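DPS family protein (Vibrio cholerae O1 biovar El Tor, PDB 3IQ1) probably oxidises ferrous iron and stores it as ferric iron inside a hollow shell of twelve subunits. Local coordinates at residues L117-R122 / Y143-E148; E69-R73 / D133-L139; Y30-Y34 / L63-I67; M107-V111 / L154-L158; L19-N25 / L77-M82. Numbering follows the deposited sequence.

Contact 1: L117-R122 / Y143-E148; sequences LLHQQR and YIREQE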
# COMPACT_ATOMS: atom_id res chain seq x y z
N LEU B 117 33.02 9.31 -15.36
CA LEU B 117 32.58 9.32 -13.97
C LEU B 117 33.35 8.27 -13.16
O LEU B 117 33.80 8.52 -12.05
CB LEU B 117 31.05 9.10 -13.86
CG LEU B 117 30.18 10.14 -14.57
CD1 LEU B 117 28.71 9.83 -14.23
CD2 LEU B 117 30.57 11.57 -14.16
N LEU B 118 33.45 7.05 -13.67
CA LEU B 118 34.12 5.99 -12.90
C LEU B 118 35.56 6.36 -12.63
O LEU B 118 36.05 6.17 -11.54
CB LEU B 118 34.08 4.66 -13.66
CG LEU B 118 32.76 3.91 -13.60
CD1 LEU B 118 32.76 2.77 -14.60
CD2 LEU B 118 32.41 3.38 -12.21
N HIS B 119 36.25 6.85 -13.66
CA HIS B 119 37.67 7.21 -13.55
C HIS B 119 37.83 8.28 -12.48
O HIS B 119 38.72 8.18 -11.61
CB HIS B 119 38.11 7.69 -14.93
CG HIS B 119 39.56 7.95 -15.06
ND1 HIS B 119 40.13 9.14 -14.70
CD2 HIS B 119 40.55 7.20 -15.61
CE1 HIS B 119 41.42 9.10 -14.95
NE2 HIS B 119 41.70 7.95 -15.53
N GLN B 120 36.98 9.30 -12.51
CA GLN B 120 37.08 10.43 -11.55
C GLN B 120 36.72 9.99 -10.15
O GLN B 120 37.36 10.37 -9.18
CB GLN B 120 36.17 11.59 -11.91
CG GLN B 120 36.63 12.56 -12.81
CD GLN B 120 35.53 13.64 -12.84
OE1 GLN B 120 34.40 13.32 -13.19
NE2 GLN B 120 35.80 14.77 -12.35
N GLN B 121 35.71 9.11 -10.04
CA GLN B 121 35.30 8.58 -8.74
C GLN B 121 36.39 7.71 -8.11
O GLN B 121 36.61 7.82 -6.92
CB GLN B 121 33.97 7.85 -8.85
CG GLN B 121 32.86 8.85 -9.15
CD GLN B 121 31.57 8.35 -9.71
OE1 GLN B 121 30.61 9.10 -9.69
NE2 GLN B 121 31.48 7.08 -10.10
N ARG B 122 37.12 6.91 -8.90
CA ARG B 122 38.23 6.14 -8.38
C ARG B 122 39.38 7.04 -7.87
O ARG B 122 40.00 6.78 -6.84
CB ARG B 122 38.74 5.21 -9.46
CG ARG B 122 37.73 4.09 -9.79
CD ARG B 122 38.15 3.35 -11.02
NE ARG B 122 37.22 2.27 -11.32
CZ ARG B 122 36.80 1.94 -12.54
NH1 ARG B 122 37.26 2.60 -13.62
NH2 ARG B 122 35.93 0.92 -12.70
N TYR B 143 28.92 4.73 -5.72
CA TYR B 143 28.77 5.15 -7.10
C TYR B 143 29.49 4.23 -8.07
O TYR B 143 28.97 3.85 -9.12
CB TYR B 143 29.25 6.58 -7.31
CG TYR B 143 28.39 7.68 -6.65
CD1 TYR B 143 27.32 7.38 -5.80
CD2 TYR B 143 28.66 8.99 -6.89
CE1 TYR B 143 26.52 8.39 -5.23
CE2 TYR B 143 27.90 10.01 -6.27
CZ TYR B 143 26.84 9.68 -5.45
OH TYR B 143 26.10 10.68 -4.91
N ILE B 144 30.71 3.83 -7.69
CA ILE B 144 31.54 2.97 -8.54
C ILE B 144 30.86 1.62 -8.72
O ILE B 144 30.71 1.11 -9.83
CB ILE B 144 32.96 2.81 -7.95
CG1 ILE B 144 33.74 4.13 -8.07
CG2 ILE B 144 33.71 1.67 -8.64
CD1 ILE B 144 34.92 4.19 -7.15
N ARG B 145 30.38 1.03 -7.64
CA ARG B 145 29.89 -0.33 -7.77
C ARG B 145 28.60 -0.34 -8.64
O ARG B 145 28.37 -1.29 -9.41
CB ARG B 145 29.65 -0.95 -6.42
CG ARG B 145 28.49 -0.40 -5.67
CD ARG B 145 28.55 -0.80 -4.19
NE ARG B 145 28.31 -2.23 -4.04
CZ ARG B 145 27.96 -2.83 -2.89
NH1 ARG B 145 27.70 -4.12 -2.86
NH2 ARG B 145 27.87 -2.14 -1.79
N GLU B 146 27.76 0.68 -8.47
CA GLU B 146 26.53 0.77 -9.21
C GLU B 146 26.81 1.00 -10.70
O GLU B 146 26.15 0.40 -11.61
CB GLU B 146 25.61 1.86 -8.64
CG GLU B 146 25.10 1.51 -7.23
CD GLU B 146 24.36 2.64 -6.57
OE1 GLU B 146 23.87 3.51 -7.30
OE2 GLU B 146 24.23 2.63 -5.31
N GLN B 147 27.78 1.86 -10.96
CA GLN B 147 28.01 2.30 -12.34
C GLN B 147 28.80 1.29 -13.10
O GLN B 147 28.63 1.15 -14.32
CB GLN B 147 28.58 3.71 -12.42
CG GLN B 147 27.53 4.68 -11.98
CD GLN B 147 28.06 6.09 -11.74
OE1 GLN B 147 29.28 6.31 -11.72
NE2 GLN B 147 27.16 7.02 -11.56
N GLU B 148 29.64 0.51 -12.42
CA GLU B 148 30.29 -0.63 -13.07
C GLU B 148 29.25 -1.63 -13.60
O GLU B 148 29.33 -2.05 -14.73
CB GLU B 148 31.28 -1.32 -12.14
CG GLU B 148 32.52 -0.49 -11.85
CD GLU B 148 33.46 -1.08 -10.85
OE1 GLU B 148 33.02 -1.92 -10.02
OE2 GLU B 148 34.66 -0.69 -10.81
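L118 reaches across the helix interface with its CD2 and settles on the turn from I144 to E148: L118 CD2 lies 3.7 Å from I144 O, 3.8 Å from Q147 CB and 3.9 Å from E148 CG. Beside it, I144 packs against the next turn of helix 103-131, its CG1 3.8 Å from Q121 CB and its CD1 3.9 Å from R122 CG, so a branched side chain lies against the aliphatic parts of polar ones. Two polar pairs flank this apolar strip. Q121 NE2 donates to Q147 OE1 at 2.8 Å, an amide pair well suited to a buried place because each group can both give and accept; Q121 OE1 and Q147 NE2 are both satisfied by the hydroxyl of Y30. R122 NH2 and E148 OE2 form a salt bridge of 2.8 Å, and both residues also serve the subunit boundary: R122 donates to the backbone oxygen of I9 of a second subunit, and E148 pairs with R73 of that subunit. The segments, parts of the last two long helices of the four-helix bundle, 103-131 and 134-158, run nearly antiparallel, at 157° with axes 9.8 Å apart; helix 13-43 covers L117, and helix 49-76 covers Y143.

Contact 2: E69-R73 / D133-L139; sequences ELAER and DEGTSAL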
# COMPACT_ATOMS: atom_id res chain seq x y z
N GLU B 69 23.03 13.90 -3.81
CA GLU B 69 23.91 13.37 -2.76
C GLU B 69 25.31 13.96 -2.84
O GLU B 69 25.96 14.19 -1.86
CB GLU B 69 23.90 11.82 -2.68
CG GLU B 69 24.38 11.18 -1.31
CD GLU B 69 24.09 9.67 -1.12
OE1 GLU B 69 24.44 9.11 -0.06
OE2 GLU B 69 23.51 9.03 -2.01
N LEU B 70 25.76 14.21 -4.06
CA LEU B 70 27.07 14.80 -4.27
C LEU B 70 27.14 16.26 -3.83
O LEU B 70 28.05 16.66 -3.11
CB LEU B 70 27.42 14.62 -5.74
CG LEU B 70 28.72 14.98 -6.29
CD1 LEU B 70 29.87 14.37 -5.45
CD2 LEU B 70 28.76 14.44 -7.77
N ALA B 71 26.14 17.08 -4.21
CA ALA B 71 26.10 18.45 -3.74
C ALA B 71 26.03 18.49 -2.20
O ALA B 71 26.73 19.32 -1.61
CB ALA B 71 24.88 19.20 -4.32
N GLU B 72 25.26 17.60 -1.60
CA GLU B 72 25.13 17.52 -0.12
C GLU B 72 26.48 17.12 0.51
O GLU B 72 26.83 17.63 1.59
CB GLU B 72 24.09 16.53 0.30
CG GLU B 72 22.73 16.90 0.00
CD GLU B 72 21.77 15.92 0.63
OE1 GLU B 72 22.11 14.69 0.79
OE2 GLU B 72 20.69 16.42 0.95
N ARG B 73 27.23 16.23 -0.12
CA ARG B 73 28.56 15.86 0.41
C ARG B 73 29.50 17.07 0.39
O ARG B 73 30.25 17.29 1.31
CB ARG B 73 29.19 14.68 -0.37
CG ARG B 73 30.45 14.12 0.23
CD ARG B 73 30.26 13.51 1.62
NE ARG B 73 31.51 13.37 2.34
CZ ARG B 73 31.59 13.18 3.65
NH1 ARG B 73 30.48 13.00 4.35
NH2 ARG B 73 32.77 13.10 4.25
N ASP B 133 39.13 10.24 4.88
CA ASP B 133 37.79 10.78 4.69
C ASP B 133 36.84 9.60 4.27
O ASP B 133 36.49 9.39 3.10
CB ASP B 133 37.77 11.93 3.68
CG ASP B 133 36.40 12.54 3.51
OD1 ASP B 133 35.41 11.99 4.05
OD2 ASP B 133 36.27 13.55 2.79
N GLU B 134 36.36 8.89 5.28
CA GLU B 134 35.54 7.71 5.08
C GLU B 134 34.17 8.05 4.51
O GLU B 134 33.65 7.31 3.69
CB GLU B 134 35.34 6.99 6.39
CG GLU B 134 34.47 5.73 6.24
CD GLU B 134 35.06 4.71 5.29
OE1 GLU B 134 36.34 4.67 5.17
OE2 GLU B 134 34.26 3.93 4.71
N GLY B 135 33.59 9.17 4.92
CA GLY B 135 32.30 9.57 4.35
C GLY B 135 32.32 9.80 2.84
O GLY B 135 31.42 9.39 2.12
N THR B 136 33.39 10.42 2.37
CA THR B 136 33.58 10.64 0.95
C THR B 136 33.91 9.34 0.27
O THR B 136 33.35 9.04 -0.78
CB THR B 136 34.63 11.70 0.65
OG1 THR B 136 34.22 12.93 1.24
CG2 THR B 136 34.87 11.91 -0.89
N SER B 137 34.80 8.54 0.88
CA SER B 137 35.14 7.23 0.32
C SER B 137 33.92 6.37 0.09
O SER B 137 33.78 5.74 -0.96
CB SER B 137 36.09 6.48 1.27
OG SER B 137 37.37 7.05 1.20
N ALA B 138 33.06 6.31 1.08
CA ALA B 138 31.89 5.46 1.07
C ALA B 138 30.98 5.87 -0.06
O ALA B 138 30.38 5.05 -0.68
CB ALA B 138 31.15 5.54 2.44
N LEU B 139 30.82 7.17 -0.28
CA LEU B 139 29.99 7.65 -1.39
C LEU B 139 30.54 7.21 -2.73
O LEU B 139 29.82 6.73 -3.59
CB LEU B 139 29.89 9.17 -1.36
CG LEU B 139 28.87 9.82 -2.30
CD1 LEU B 139 27.45 9.32 -1.90
CD2 LEU B 139 28.86 11.37 -2.31
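Polar contacts converge on R73, whose long side chain spans an axis separation of 11.4 Å. R73 NE donates to T136 OG1 at 3.0 Å, while R73 NH2 makes a weak hydrogen bond to T136 OG1 at 3.3 Å. A salt bridge joins R73 NH2 to D133 OD1 at 2.9 Å; the hydrogen bond within it is weak, at 124°. The guanidinium lies with one face over the backbone at G135 and T136, R73 CZ being 3.6 Å from G135 C; an ideal CB on residue 135 would fall 2.6 Å from R73 NH2, a clash that glycine avoids. The strongest polar partner of R73 is E148 of a third subunit, reached through NH1, so this arginine ties an intrachain contact to a subunit interface.

Apolar contacts centre on L139. L139 CD2 lies 3.9 Å from R73 CB and 4.3 Å from L70 CA, so the leucine packs on the aliphatic start of R73 and beside L70, while L139 CD1 meets the carboxylate carbon E69 CD at 3.5 Å.

Capping completes the arrangement. D133 OD1 accepts from T136 N at 3.1 Å, and T136 OG1 donates to D133 OD2 at 2.6 Å. This is the classic aspartate N-cap, here starting helix 134-158, the last helix of a ferritin-like four-helix bundle, with the cap aspartate also bridged to antiparallel helix 49-76.

Contact 3: Y30-Y34 / L63-I67; sequences YQVFY and LQLKI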
# COMPACT_ATOMS: atom_id res chain seq x y z
N TYR B 30 28.57 15.22 -13.89
CA TYR B 30 27.23 14.67 -13.72
C TYR B 30 26.16 15.51 -14.36
O TYR B 30 25.19 14.98 -14.93
CB TYR B 30 26.87 14.43 -12.26
CG TYR B 30 27.20 13.09 -11.69
CD1 TYR B 30 28.43 12.83 -11.10
CD2 TYR B 30 26.30 12.07 -11.74
CE1 TYR B 30 28.73 11.61 -10.58
CE2 TYR B 30 26.61 10.82 -11.17
CZ TYR B 30 27.81 10.59 -10.63
OH TYR B 30 28.08 9.33 -10.12
N GLN B 31 26.27 16.81 -14.20
CA GLN B 31 25.20 17.73 -14.59
C GLN B 31 25.12 17.75 -16.13
O GLN B 31 24.01 17.62 -16.70
CB GLN B 31 25.45 19.10 -13.97
CG GLN B 31 25.11 19.16 -12.48
CD GLN B 31 23.62 19.31 -12.18
OE1 GLN B 31 22.79 18.70 -12.87
NE2 GLN B 31 23.29 20.03 -11.10
N VAL B 32 26.27 17.89 -16.81
CA VAL B 32 26.28 17.82 -18.27
C VAL B 32 25.81 16.47 -18.77
O VAL B 32 25.00 16.39 -19.71
CB VAL B 32 27.65 18.19 -18.85
CG1 VAL B 32 27.66 18.05 -20.42
CG2 VAL B 32 28.05 19.63 -18.48
N PHE B 33 26.21 15.40 -18.11
CA PHE B 33 25.81 14.07 -18.51
C PHE B 33 24.29 13.86 -18.32
O PHE B 33 23.64 13.23 -19.17
CB PHE B 33 26.62 13.09 -17.67
CG PHE B 33 26.54 11.64 -18.11
CD1 PHE B 33 26.80 11.24 -19.42
CD2 PHE B 33 26.36 10.67 -17.16
CE1 PHE B 33 26.81 9.93 -19.79
CE2 PHE B 33 26.37 9.31 -17.53
CZ PHE B 33 26.61 8.94 -18.86
N TYR B 34 23.75 14.33 -17.20
CA TYR B 34 22.34 14.26 -16.96
C TYR B 34 21.57 14.95 -18.11
O TYR B 34 20.57 14.40 -18.63
CB TYR B 34 22.00 14.90 -15.62
CG TYR B 34 20.52 15.10 -15.40
CD1 TYR B 34 19.74 14.09 -14.85
CD2 TYR B 34 19.92 16.31 -15.71
CE1 TYR B 34 18.38 14.29 -14.62
CE2 TYR B 34 18.56 16.50 -15.50
CZ TYR B 34 17.80 15.47 -14.97
OH TYR B 34 16.44 15.61 -14.75
N LEU B 63 20.84 9.28 -11.97
CA LEU B 63 21.85 10.35 -11.95
C LEU B 63 21.45 11.52 -11.08
O LEU B 63 22.28 12.10 -10.38
CB LEU B 63 22.15 10.84 -13.38
CG LEU B 63 22.85 9.95 -14.43
CD1 LEU B 63 22.92 10.61 -15.81
CD2 LEU B 63 24.28 9.58 -13.91
N GLN B 64 20.15 11.84 -11.10
CA GLN B 64 19.63 12.97 -10.35
C GLN B 64 19.78 12.69 -8.86
O GLN B 64 20.20 13.60 -8.12
CB GLN B 64 18.17 13.25 -10.68
CG GLN B 64 17.68 14.45 -9.90
CD GLN B 64 17.74 15.70 -10.73
OE1 GLN B 64 18.71 15.97 -11.44
NE2 GLN B 64 16.67 16.48 -10.67
N LEU B 65 19.51 11.46 -8.46
CA LEU B 65 19.72 11.06 -7.05
C LEU B 65 21.19 11.32 -6.65
O LEU B 65 21.47 11.84 -5.56
CB LEU B 65 19.36 9.57 -6.78
CG LEU B 65 17.86 9.21 -6.91
CD1 LEU B 65 17.57 7.71 -6.79
CD2 LEU B 65 17.09 9.95 -5.86
N LYS B 66 22.10 10.95 -7.52
CA LYS B 66 23.55 11.07 -7.25
C LYS B 66 23.98 12.50 -7.21
O LYS B 66 24.79 12.86 -6.38
CB LYS B 66 24.35 10.25 -8.25
CG LYS B 66 24.20 8.73 -7.98
CD LYS B 66 25.09 7.83 -8.82
CE LYS B 66 25.04 6.36 -8.45
NZ LYS B 66 23.74 5.68 -8.84
N ILE B 67 23.44 13.34 -8.09
CA ILE B 67 23.72 14.75 -8.11
C ILE B 67 23.33 15.39 -6.77
O ILE B 67 24.11 16.17 -6.20
CB ILE B 67 22.99 15.45 -9.26
CG1 ILE B 67 23.71 15.16 -10.58
CG2 ILE B 67 22.97 16.91 -9.02
CD1 ILE B 67 22.83 15.46 -11.83
O HOH W 1 20.08 18.08 -11.57
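Y30 lies beside I67 and L63, with Y30 CB 3.7 Å from I67 CG1 and Y30 CE2 3.8 Å from L63 CD2; Y30 OH lies 3.6 Å from K66 CD and hydrogen-bonds to Q121 and Q147. Q31 brings OE1 to 3.4 Å from I67 CD1, and a water donates both to Q31 OE1 (3.1 Å) and to Q64 OE1 (2.5 Å), bridging two glutamines; Q31 NE2 bonds to Y88. F33 adds its ring to the apolar core, F33 CD2 being 3.7 Å from L63 CD1. Y34 closes the segment: Y34 CB is 3.9 Å from I67 CD1, and Q64 OE1 sits over one ring face, 3.6 Å from Y34 CE1. The tyrosines suit their places because the ring gives apolar surface to I67 and L63 while the hydroxyl of Y30 can reach buried polar partners. The segments cross at 159°, pairing helices 13-43 and 49-76; helix 103-131 packs on Y30, F33 and L63, helix 134-158 on K66, and a fourth subunit meets Q64 and I67.

Contact 4: M107-V111 / L154-L158; sequences MQGLV and LNAWL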
# COMPACT_ATOMS: atom_id res chain seq x y z
N MSE B 107 23.34 5.25 -26.47
CA MSE B 107 23.89 4.22 -25.58
C MSE B 107 25.43 4.31 -25.50
O MSE B 107 26.00 4.19 -24.42
CB MSE B 107 23.45 2.83 -26.02
CG MSE B 107 21.93 2.61 -25.76
SE MSE B 107 21.39 2.43 -23.93
CE MSE B 107 22.14 0.64 -23.82
N GLN B 108 26.09 4.51 -26.64
CA GLN B 108 27.56 4.71 -26.61
C GLN B 108 27.96 5.96 -25.84
O GLN B 108 28.98 5.98 -25.13
CB GLN B 108 28.11 4.78 -28.04
CG GLN B 108 29.64 4.72 -28.10
CD GLN B 108 30.22 3.43 -27.51
OE1 GLN B 108 29.82 2.33 -27.89
NE2 GLN B 108 31.15 3.57 -26.56
N GLY B 109 27.16 7.01 -25.99
CA GLY B 109 27.34 8.27 -25.21
C GLY B 109 27.34 7.99 -23.73
O GLY B 109 28.20 8.47 -22.98
N LEU B 110 26.42 7.16 -23.33
CA LEU B 110 26.31 6.78 -21.91
C LEU B 110 27.54 6.02 -21.49
O LEU B 110 28.12 6.32 -20.44
CB LEU B 110 25.03 5.95 -21.67
CG LEU B 110 23.71 6.75 -21.74
CD1 LEU B 110 22.58 5.78 -21.43
CD2 LEU B 110 23.65 7.90 -20.70
N VAL B 111 27.95 5.01 -22.27
CA VAL B 111 29.14 4.25 -21.92
C VAL B 111 30.34 5.18 -21.73
O VAL B 111 31.12 5.08 -20.75
CB VAL B 111 29.42 3.17 -22.96
CG1 VAL B 111 30.85 2.54 -22.79
CG2 VAL B 111 28.36 2.05 -22.83
N LEU B 154 24.98 -1.76 -20.38
CA LEU B 154 24.97 -0.93 -21.56
C LEU B 154 25.82 -1.58 -22.65
O LEU B 154 25.43 -1.64 -23.82
CB LEU B 154 25.56 0.44 -21.21
CG LEU B 154 24.75 1.28 -20.23
CD1 LEU B 154 25.52 2.59 -19.92
CD2 LEU B 154 23.33 1.57 -20.73
N ASN B 155 27.03 -2.02 -22.29
CA ASN B 155 27.92 -2.71 -23.27
C ASN B 155 27.33 -4.03 -23.78
O ASN B 155 27.51 -4.38 -24.95
CB ASN B 155 29.29 -2.98 -22.67
CG ASN B 155 30.23 -1.80 -22.83
OD1 ASN B 155 30.66 -1.42 -23.97
ND2 ASN B 155 30.58 -1.19 -21.71
N ALA B 156 26.56 -4.72 -22.94
CA ALA B 156 25.87 -5.95 -23.35
C ALA B 156 24.88 -5.62 -24.46
O ALA B 156 24.84 -6.32 -25.46
CB ALA B 156 25.16 -6.70 -22.13
N TRP B 157 24.10 -4.55 -24.28
CA TRP B 157 23.10 -4.13 -25.25
C TRP B 157 23.76 -3.80 -26.59
O TRP B 157 23.24 -4.11 -27.68
CB TRP B 157 22.37 -2.90 -24.71
CG TRP B 157 21.20 -2.47 -25.54
CD1 TRP B 157 19.90 -2.77 -25.31
CD2 TRP B 157 21.22 -1.57 -26.66
NE1 TRP B 157 19.10 -2.15 -26.25
CE2 TRP B 157 19.89 -1.40 -27.08
CE3 TRP B 157 22.23 -0.91 -27.36
CZ2 TRP B 157 19.55 -0.60 -28.16
CZ3 TRP B 157 21.90 -0.11 -28.44
CH2 TRP B 157 20.56 0.04 -28.83
N LEU B 158 24.95 -3.22 -26.51
CA LEU B 158 25.67 -2.77 -27.70
C LEU B 158 26.40 -3.86 -28.44
O LEU B 158 26.90 -3.62 -29.55
CB LEU B 158 26.73 -1.70 -27.32
CG LEU B 158 26.14 -0.36 -26.90
CD1 LEU B 158 27.15 0.47 -26.17
CD2 LEU B 158 25.66 0.41 -28.14
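Near the C-terminal end of helix 134-158, an apolar interface with a Met-aromatic contact joins it to helix 103-131 of the ferritin-like bundle. M107, modelled as selenomethionine, folds over W157: its CG lies 4.0 Å from the centroid of the six-membered ring, a CH-pi contact over the face, with SE 5.0 Å from the same centroid. The methyl end continues onto aliphatic carbon, M107 CE being 3.4 Å from L154 CD2 and 3.7 Å from W157 CB. A flexible, unbranched side chain suits this role, bending to follow both ring and leucine.

One turn on, V111 CG2 contacts L154 CB at 3.6 Å and L158 CD1 at 3.9 Å; the compact valine fits between two leucines one turn apart. L110 CB meets L154 CD1 at 3.8 Å, and L158 CD2 lies 3.9 Å from M107 CB. No hydrogen bond joins the two segments, although L158 O accepts from R104 of helix 103-131. W157 uses NE1 to bond E51, and its ring meets F50 of a fifth subunit, while F56 of the same chain packs on M107. With axes 9.8 Å apart at 145°, this is side-chain packing between two antiparallel helices of a four-helix bundle.

Contact 5: L19-N25 / L77-M82; sequences LANALNN and LSARPM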
# COMPACT_ATOMS: atom_id res chain seq x y z
N LEU B 19 39.37 17.81 -1.53
CA LEU B 19 38.33 16.82 -1.87
C LEU B 19 37.09 17.46 -2.44
O LEU B 19 36.54 16.99 -3.44
CB LEU B 19 38.00 15.93 -0.67
CG LEU B 19 39.02 14.79 -0.58
CD1 LEU B 19 39.19 14.23 0.87
CD2 LEU B 19 38.80 13.69 -1.69
N ALA B 20 36.69 18.58 -1.87
CA ALA B 20 35.47 19.27 -2.33
C ALA B 20 35.67 19.81 -3.72
O ALA B 20 34.74 19.74 -4.54
CB ALA B 20 35.10 20.39 -1.42
N ASN B 21 36.86 20.33 -4.00
CA ASN B 21 37.19 20.78 -5.37
C ASN B 21 37.03 19.66 -6.42
O ASN B 21 36.39 19.86 -7.49
CB ASN B 21 38.61 21.30 -5.43
CG ASN B 21 38.83 22.59 -4.66
OD1 ASN B 21 37.88 23.28 -4.31
ND2 ASN B 21 40.12 22.95 -4.43
N ALA B 22 37.53 18.48 -6.08
CA ALA B 22 37.43 17.32 -6.98
C ALA B 22 35.98 16.85 -7.11
O ALA B 22 35.53 16.51 -8.23
CB ALA B 22 38.28 16.15 -6.46
N LEU B 23 35.25 16.86 -5.98
CA LEU B 23 33.85 16.54 -6.00
C LEU B 23 33.02 17.53 -6.86
O LEU B 23 32.05 17.14 -7.50
CB LEU B 23 33.28 16.42 -4.60
CG LEU B 23 33.76 15.20 -3.76
CD1 LEU B 23 33.42 15.43 -2.30
CD2 LEU B 23 33.14 13.87 -4.26
N ASN B 24 33.36 18.79 -6.81
CA ASN B 24 32.71 19.78 -7.62
C ASN B 24 32.97 19.54 -9.09
O ASN B 24 32.05 19.70 -9.91
CB ASN B 24 33.18 21.20 -7.25
CG ASN B 24 32.23 21.92 -6.39
OD1 ASN B 24 32.64 22.63 -5.42
ND2 ASN B 24 30.95 21.78 -6.70
N ASN B 25 34.19 19.13 -9.45
CA ASN B 25 34.44 18.80 -10.89
C ASN B 25 33.63 17.58 -11.30
O ASN B 25 33.09 17.48 -12.38
CB ASN B 25 35.92 18.60 -11.17
CG ASN B 25 36.67 19.90 -11.14
OD1 ASN B 25 36.12 21.00 -11.41
ND2 ASN B 25 37.99 19.79 -10.87
N LEU B 77 31.24 18.94 3.67
CA LEU B 77 32.66 19.26 3.78
C LEU B 77 32.91 20.77 3.97
O LEU B 77 34.05 21.21 3.91
CB LEU B 77 33.46 18.72 2.57
CG LEU B 77 33.55 17.18 2.48
CD1 LEU B 77 34.07 16.85 1.07
CD2 LEU B 77 34.43 16.61 3.57
N SER B 78 31.84 21.53 4.21
CA SER B 78 31.89 23.01 4.38
C SER B 78 32.46 23.69 3.15
O SER B 78 33.24 24.62 3.24
CB SER B 78 32.64 23.42 5.64
OG SER B 78 31.95 22.94 6.78
N ALA B 79 32.04 23.21 2.00
CA ALA B 79 32.42 23.80 0.75
C ALA B 79 31.16 24.19 -0.05
O ALA B 79 30.04 23.80 0.28
CB ALA B 79 33.36 22.80 -0.05
N ARG B 80 31.37 24.95 -1.13
CA ARG B 80 30.29 25.45 -1.96
C ARG B 80 30.04 24.57 -3.18
O ARG B 80 30.91 24.47 -4.01
CB ARG B 80 30.74 26.84 -2.48
CG ARG B 80 29.79 27.50 -3.46
CD ARG B 80 30.37 28.82 -3.92
NE ARG B 80 29.53 29.58 -4.85
CZ ARG B 80 29.39 29.31 -6.15
NH1 ARG B 80 29.95 28.26 -6.73
NH2 ARG B 80 28.58 30.08 -6.88
N PRO B 81 28.86 23.98 -3.30
CA PRO B 81 28.63 23.22 -4.54
C PRO B 81 28.38 24.16 -5.72
O PRO B 81 27.59 25.09 -5.58
CB PRO B 81 27.33 22.50 -4.31
CG PRO B 81 26.71 23.17 -3.11
CD PRO B 81 27.71 23.96 -2.40
N MSE B 82 29.02 23.87 -6.84
CA MSE B 82 28.71 24.58 -8.05
C MSE B 82 27.21 24.42 -8.35
O MSE B 82 26.67 23.33 -8.24
CB MSE B 82 29.53 24.04 -9.20
CG MSE B 82 30.40 24.98 -9.81
SE MSE B 82 31.37 24.13 -11.36
CE MSE B 82 32.42 23.17 -10.38
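A close pair of methyl groups marks this meeting of a helix with an irregular loop: A20 CB and A79 CB are only 3.3 Å apart, a contact that the alanines' lack of bulk allows, and A20 CA lies 6.3 Å from A79 CA. The loop begins where helix 49-76 ends in a Schellman motif, with S78 at positive phi as its C-prime residue. L77, just before it, turns inward, its CD1 3.7 Å from L23 CD1 and 4.4 Å from A20 CB, and so adds to the core formed with T136 and I9. Further on, N24 packs against the backbone from R80 to M82, with M82, a selenomethionine, beside it; N24 CA is 6.2 Å from P81 CA. R80 forms a salt bridge with D99 of a fourth subunit. The chemistry thus divides along the loop: methyls and leucines hold its start against helix 13-43, an asparagine faces its peptide groups, and its charged side chain serves the subunit boundary.

Four contacts join the long helices of one ferritin-like four-helix bundle; contact 5 lays the loop after helix 49-76 on helix 13-43. Contacts 1 and 4 both join helices 103-131 and 134-158, with contact 1 nested inside the loop that contact 4 closes. Contact 3 pairs helices 13-43 and 49-76 and lies within the loop closed by contact 5; it touches contact 1 through Y30-Q121 and K66-E146, which fasten the two helix pairs together. Contact 2 crosses between the pairs, from helix 49-76 to helix 134-158, about 10 Å from contact 5 and about 27 Å from contact 4, centre to centre. Contacts 2 and 4 thus occupy opposite ends of the bundle, and every contact also borders neighbouring subunits of the twelve-chain assembly.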